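Local coordinates for protein arsenite methyltransferase (Chlamydomonas reinhardtii, PDB 5EVJ) that probably methylates trivalent arsenic with S-adenosyl-L-methionine as methyl donor, giving mono-, di- and trimethylated products, at residues Phe239-Ile252 with Ala264-Val276. The protein carries 15 engineered substitutions. Residues are numbered along the deposited sequence; the frame is centred on the assembly and turned at random.
Sequences FTDPRQLEAEEIQI and ARFYSITYRLFKV. Engineered in segment 239-252: Ala247 (natural residue Cys).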
loop_
_atom_site.group_PDB
_atom_site.type_symbol
_atom_site.label_atom_id
_atom_site.label_comp_id
_atom_site.label_asym_id
_atom_site.label_seq_id
_atom_site.Cartn_x
_atom_site.Cartn_y
_atom_site.Cartn_z
ATOM N N PHE A 239 2.427 7.417 -10.772
ATOM C CA PHE A 239 2.234 7.736 -9.352
ATOM C C PHE A 239 3.063 8.982 -9.001
ATOM O O PHE A 239 4.208 8.890 -8.512
ATOM C CB PHE A 239 2.660 6.571 -8.492
ATOM C CG PHE A 239 1.749 5.375 -8.613
ATOM C CD1 PHE A 239 0.372 5.500 -8.344
ATOM C CD2 PHE A 239 2.248 4.129 -9.039
ATOM C CE1 PHE A 239 -0.458 4.379 -8.434
ATOM C CE2 PHE A 239 1.399 3.017 -9.156
ATOM C CZ PHE A 239 0.058 3.147 -8.837
ATOM N N THR A 240 2.491 10.159 -9.242
ATOM C CA THR A 240 3.268 11.367 -9.221
ATOM C C THR A 240 3.669 11.850 -7.852
ATOM O O THR A 240 4.576 12.667 -7.761
ATOM C CB THR A 240 2.517 12.414 -9.957
ATOM O OG1 THR A 240 2.087 11.818 -11.169
ATOM C CG2 THR A 240 3.381 13.673 -10.246
ATOM N N ASP A 241 3.002 11.376 -6.784
ATOM C CA ASP A 241 3.294 11.910 -5.426
ATOM C C ASP A 241 3.118 10.874 -4.361
ATOM O O ASP A 241 2.168 10.931 -3.576
ATOM C CB ASP A 241 2.500 13.161 -5.184
ATOM C CG ASP A 241 2.718 13.758 -3.768
ATOM O OD1 ASP A 241 3.783 13.546 -3.125
ATOM O OD2 ASP A 241 1.812 14.448 -3.269
ATOM N N PRO A 242 4.007 9.872 -4.354
ATOM C CA PRO A 242 4.005 8.875 -3.313
ATOM C C PRO A 242 3.999 9.503 -1.934
ATOM O O PRO A 242 4.642 10.485 -1.744
ATOM C CB PRO A 242 5.361 8.141 -3.505
ATOM C CG PRO A 242 5.659 8.288 -4.940
ATOM C CD PRO A 242 5.216 9.736 -5.191
ATOM N N ARG A 243 3.280 8.906 -0.988
ATOM C CA ARG A 243 3.172 9.437 0.361
ATOM C C ARG A 243 3.531 8.331 1.291
ATOM O O ARG A 243 3.108 7.200 1.140
ATOM C CB ARG A 243 1.743 9.899 0.651
ATOM C CG ARG A 243 1.292 11.120 -0.137
ATOM C CD ARG A 243 1.757 12.451 0.457
ATOM N NE ARG A 243 1.325 13.523 -0.451
ATOM C CZ ARG A 243 0.286 14.313 -0.205
ATOM N NH1 ARG A 243 -0.372 14.177 0.924
ATOM N NH2 ARG A 243 -0.077 15.251 -1.076
ATOM N N GLN A 244 4.332 8.680 2.260
ATOM C CA GLN A 244 4.840 7.771 3.248
ATOM C C GLN A 244 3.821 7.730 4.418
ATOM O O GLN A 244 3.512 8.755 5.060
ATOM C CB GLN A 244 6.229 8.309 3.634
ATOM C CG GLN A 244 6.760 7.736 4.922
ATOM C CD GLN A 244 8.221 8.079 5.141
ATOM O OE1 GLN A 244 9.049 7.948 4.237
ATOM N NE2 GLN A 244 8.539 8.535 6.354
ATOM N N LEU A 245 3.268 6.573 4.710
ATOM C CA LEU A 245 2.301 6.531 5.806
ATOM C C LEU A 245 3.040 6.323 7.126
ATOM O O LEU A 245 2.711 6.938 8.125
ATOM C CB LEU A 245 1.267 5.390 5.583
ATOM C CG LEU A 245 0.282 5.149 6.766
ATOM C CD1 LEU A 245 -0.520 6.409 7.095
ATOM C CD2 LEU A 245 -0.650 3.967 6.595
ATOM N N GLU A 246 4.055 5.456 7.124
ATOM C CA GLU A 246 4.881 5.249 8.292
ATOM C C GLU A 246 6.173 4.477 7.971
ATOM O O GLU A 246 6.255 3.692 7.014
ATOM C CB GLU A 246 4.122 4.509 9.377
ATOM C CG GLU A 246 3.936 3.026 9.100
ATOM C CD GLU A 246 2.904 2.423 10.043
ATOM O OE1 GLU A 246 3.178 2.319 11.266
ATOM O OE2 GLU A 246 1.806 2.067 9.565
ATOM N N ALA A 247 7.187 4.754 8.768
ATOM C CA ALA A 247 8.499 4.202 8.523
ATOM C C ALA A 247 9.051 3.779 9.867
ATOM O O ALA A 247 8.873 4.461 10.887
ATOM C CB ALA A 247 9.406 5.241 7.873
ATOM N N GLU A 248 9.689 2.634 9.860
ATOM C CA GLU A 248 10.426 2.180 11.008
ATOM C C GLU A 248 11.851 1.781 10.566
ATOM O O GLU A 248 12.038 0.967 9.637
ATOM C CB GLU A 248 9.677 1.035 11.748
ATOM C CG GLU A 248 8.515 1.445 12.689
ATOM C CD GLU A 248 8.788 2.662 13.614
ATOM O OE1 GLU A 248 9.922 2.802 14.138
ATOM O OE2 GLU A 248 7.856 3.491 13.841
ATOM N N GLU A 249 12.845 2.381 11.217
ATOM C CA GLU A 249 14.216 1.990 10.977
ATOM C C GLU A 249 14.365 0.573 11.438
ATOM O O GLU A 249 13.908 0.230 12.514
ATOM C CB GLU A 249 15.235 2.901 11.683
ATOM C CG GLU A 249 16.680 2.405 11.483
ATOM C CD GLU A 249 17.762 3.459 11.695
ATOM O OE1 GLU A 249 17.482 4.574 12.249
ATOM O OE2 GLU A 249 18.915 3.168 11.261
ATOM N N ILE A 250 14.957 -0.241 10.574
ATOM C CA ILE A 250 15.195 -1.640 10.776
ATOM C C ILE A 250 16.618 -1.746 11.323
ATOM O O ILE A 250 17.585 -1.478 10.605
ATOM C CB ILE A 250 15.120 -2.305 9.400
ATOM C CG1 ILE A 250 13.682 -2.710 9.104
ATOM C CG2 ILE A 250 16.007 -3.545 9.287
ATOM C CD1 ILE A 250 13.528 -3.311 7.717
ATOM N N GLN A 251 16.753 -2.060 12.610
ATOM C CA GLN A 251 18.077 -2.125 13.263
ATOM C C GLN A 251 18.765 -3.402 12.823
ATOM O O GLN A 251 18.187 -4.464 12.909
ATOM C CB GLN A 251 17.964 -2.047 14.787
ATOM C CG GLN A 251 17.320 -0.768 15.315
ATOM C CD GLN A 251 18.200 0.488 15.203
ATOM O OE1 GLN A 251 17.726 1.600 15.430
ATOM N NE2 GLN A 251 19.479 0.316 14.864
ATOM N N ILE A 252 19.986 -3.287 12.311
ATOM C CA ILE A 252 20.610 -4.387 11.560
ATOM C C ILE A 252 21.262 -5.476 12.470
ATOM O O ILE A 252 21.048 -6.695 12.274
ATOM C CB ILE A 252 21.500 -3.828 10.405
ATOM C CG1 ILE A 252 21.807 -4.902 9.361
ATOM C CG2 ILE A 252 22.754 -3.136 10.923
ATOM C CD1 ILE A 252 21.681 -4.394 7.938
ATOM N N ALA A 264 24.829 2.846 5.696
ATOM C CA ALA A 264 23.448 2.718 5.155
ATOM C C ALA A 264 22.419 2.448 6.253
ATOM O O ALA A 264 22.629 1.609 7.098
ATOM C CB ALA A 264 23.357 1.661 4.074
ATOM N N ARG A 265 21.330 3.194 6.224
ATOM C CA ARG A 265 20.217 2.984 7.114
ATOM C C ARG A 265 19.011 2.443 6.340
ATOM O O ARG A 265 18.623 2.989 5.286
ATOM C CB ARG A 265 19.870 4.287 7.876
ATOM C CG ARG A 265 21.038 4.772 8.745
ATOM C CD ARG A 265 20.833 6.203 9.177
ATOM N NE ARG A 265 20.101 6.161 10.398
ATOM C CZ ARG A 265 19.469 7.173 11.008
ATOM N NH1 ARG A 265 19.501 8.404 10.551
ATOM N NH2 ARG A 265 18.794 6.917 12.130
ATOM N N PHE A 266 18.428 1.370 6.888
ATOM C CA PHE A 266 17.318 0.658 6.287
ATOM C C PHE A 266 16.004 0.936 6.999
ATOM O O PHE A 266 15.957 1.035 8.229
ATOM C CB PHE A 266 17.569 -0.832 6.261
ATOM C CG PHE A 266 18.783 -1.222 5.491
ATOM C CD1 PHE A 266 20.064 -1.126 6.067
ATOM C CD2 PHE A 266 18.673 -1.714 4.203
ATOM C CE1 PHE A 266 21.201 -1.498 5.342
ATOM C CE2 PHE A 266 19.816 -2.080 3.462
ATOM C CZ PHE A 266 21.071 -1.972 4.037
ATOM N N TYR A 267 14.945 1.045 6.189
ATOM C CA TYR A 267 13.578 1.281 6.651
ATOM C C TYR A 267 12.541 0.312 6.066
ATOM O O TYR A 267 12.632 -0.183 4.924
ATOM C CB TYR A 267 13.132 2.727 6.340
ATOM C CG TYR A 267 14.123 3.687 6.923
ATOM C CD1 TYR A 267 15.367 3.861 6.330
ATOM C CD2 TYR A 267 13.861 4.330 8.115
ATOM C CE1 TYR A 267 16.309 4.696 6.879
ATOM C CE2 TYR A 267 14.760 5.201 8.663
ATOM C CZ TYR A 267 15.988 5.373 8.043
ATOM O OH TYR A 267 16.928 6.194 8.607
ATOM N N SER A 268 11.555 0.090 6.894
ATOM C CA SER A 268 10.346 -0.572 6.540
ATOM C C SER A 268 9.458 0.631 6.309
ATOM O O SER A 268 9.208 1.398 7.237
ATOM C CB SER A 268 9.837 -1.317 7.800
ATOM O OG SER A 268 8.573 -1.894 7.582
ATOM N N ILE A 269 9.002 0.817 5.079
ATOM C CA ILE A 269 8.100 1.969 4.782
ATOM C C ILE A 269 6.821 1.472 4.104
ATOM O O ILE A 269 6.870 0.606 3.194
ATOM C CB ILE A 269 8.727 3.009 3.827
ATOM C CG1 ILE A 269 10.107 3.494 4.327
ATOM C CG2 ILE A 269 7.769 4.191 3.578
ATOM C CD1 ILE A 269 10.808 4.434 3.320
ATOM N N THR A 270 5.696 2.042 4.542
ATOM C CA THR A 270 4.400 1.790 3.942
ATOM C C THR A 270 4.127 3.044 3.152
ATOM O O THR A 270 4.024 4.153 3.700
ATOM C CB THR A 270 3.242 1.543 4.983
ATOM O OG1 THR A 270 3.474 0.358 5.746
ATOM C CG2 THR A 270 1.899 1.314 4.242
ATOM N N TYR A 271 3.950 2.836 1.868
ATOM C CA TYR A 271 3.723 3.896 0.913
ATOM C C TYR A 271 2.296 3.891 0.433
ATOM O O TYR A 271 1.672 2.802 0.308
ATOM C CB TYR A 271 4.653 3.699 -0.345
ATOM C CG TYR A 271 5.992 4.383 -0.165
ATOM C CD1 TYR A 271 6.084 5.772 -0.050
ATOM C CD2 TYR A 271 7.176 3.632 -0.120
ATOM C CE1 TYR A 271 7.323 6.412 0.094
ATOM C CE2 TYR A 271 8.409 4.226 0.019
ATOM C CZ TYR A 271 8.483 5.618 0.172
ATOM O OH TYR A 271 9.719 6.170 0.366
ATOM N N ARG A 272 1.838 5.082 0.051
ATOM C CA ARG A 272 0.541 5.301 -0.496
ATOM C C ARG A 272 0.654 5.896 -1.891
ATOM O O ARG A 272 1.159 7.013 -2.066
ATOM C CB ARG A 272 -0.274 6.194 0.414
ATOM C CG ARG A 272 -0.318 5.625 1.836
ATOM C CD ARG A 272 -1.458 6.322 2.598
ATOM N NE ARG A 272 -2.792 5.823 2.234
ATOM C CZ ARG A 272 -3.888 5.877 3.008
ATOM N NH1 ARG A 272 -3.857 6.461 4.193
ATOM N NH2 ARG A 272 -5.055 5.313 2.595
ATOM N N LEU A 273 0.143 5.154 -2.883
ATOM C CA LEU A 273 0.286 5.526 -4.262
ATOM C C LEU A 273 -1.116 5.648 -4.869
ATOM O O LEU A 273 -1.711 4.639 -5.354
ATOM C CB LEU A 273 1.100 4.487 -4.964
ATOM C CG LEU A 273 2.626 4.588 -5.081
ATOM C CD1 LEU A 273 3.321 5.210 -3.878
ATOM C CD2 LEU A 273 3.214 3.216 -5.420
ATOM N N PHE A 274 -1.627 6.875 -4.877
ATOM C CA PHE A 274 -2.963 7.100 -5.321
ATOM C C PHE A 274 -2.971 7.335 -6.748
ATOM O O PHE A 274 -2.021 7.993 -7.281
ATOM C CB PHE A 274 -3.562 8.333 -4.662
ATOM C CG PHE A 274 -4.015 8.074 -3.275
ATOM C CD1 PHE A 274 -5.338 7.632 -3.024
ATOM C CD2 PHE A 274 -3.132 8.219 -2.205
ATOM C CE1 PHE A 274 -5.765 7.372 -1.726
ATOM C CE2 PHE A 274 -3.562 7.985 -0.913
ATOM C CZ PHE A 274 -4.886 7.561 -0.635
ATOM N N LYS A 275 -4.096 6.908 -7.354
ATOM C CA LYS A 275 -4.303 7.135 -8.761
ATOM C C LYS A 275 -5.489 8.079 -8.984
ATOM O O LYS A 275 -6.606 7.722 -8.778
ATOM C CB LYS A 275 -4.470 5.781 -9.487
ATOM C CG LYS A 275 -4.961 5.946 -10.909
ATOM C CD LYS A 275 -4.854 4.668 -11.744
ATOM C CE LYS A 275 -5.574 4.766 -13.147
ATOM N NZ LYS A 275 -5.465 3.407 -13.884
ATOM N N VAL A 276 -5.242 9.267 -9.450
ATOM C CA VAL A 276 -6.368 10.182 -9.715
ATOM C C VAL A 276 -6.049 10.887 -11.007
ATOM O O VAL A 276 -5.486 11.991 -11.023
ATOM C CB VAL A 276 -6.619 11.166 -8.532
ATOM C CG1 VAL A 276 -7.889 11.926 -8.793
ATOM C CG2 VAL A 276 -6.672 10.419 -7.199
HETATM O O HOH W 1 -0.624 9.679 -9.321
HETATM O O HOH W 2 0.203 9.025 -3.783
HETATM O O HOH W 3 0.877 9.302 -6.429
HETATM O O HOH W 4 10.177 8.408 1.595
HETATM O O HOH W 5 19.296 0.817 9.901
#
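Leu273 lies over one face of the Phe239 ring, its CB 3.8 Å from the ring centroid in a CH-pi contact, while Phe274 O sits at the ring edge, in plane. The Tyr271 ring carries Ile269 CG2 on one face and receives Arg243 O at its edge; Tyr267 OH stands over the centre of the Arg265 guanidinium. Most of these groups belong to an antiparallel pair, edge strand 243-249 beside 266-274, at the end of the 3-2-1-4-5-7-6 sheet of a class I, Rossmann-like methyltransferase; Phe239 and Arg265 lie just beyond the strands. Strand 193-202 borders 266-274 on its other side. Between Gln244 and Glu246 a beta bulge shifts the register by one: Leu245 N gives Thr270 O a bond of 2.7 Å, and Thr270 N turns to Glu246 O at 3.0 Å. Phe239 CG stands beside the backbone N (chi1 -69°), which lays the ring across Leu273 at about a right angle; Pro242 CB adds a 3.6 Å contact to Leu273 CD1, and helix 227-237 touches both Phe239 and Pro242. With an alanine at Phe239, Leu273 CB would lose the ring face it packs on, and a gap would probably open between Leu273 and helix 227-237. Arg243 grips Asp241 OD2 side-on with NE and NH2; Asn323 ND2 also bonds OD2, and Arg243 NH1 forms a salt bridge with Asp307. One water joins Gln244 OE1 to Tyr271 OH, while Gln244 NE2 bonds Asp308 OD2. At the far end Glu249 meets Arg265 in a salt bridge, planes 54° apart: OE1 uses its syn lone pair toward NH2 at 2.7 Å, whereas Arg265 NE bonds OE2 only weakly, at 3.3 Å.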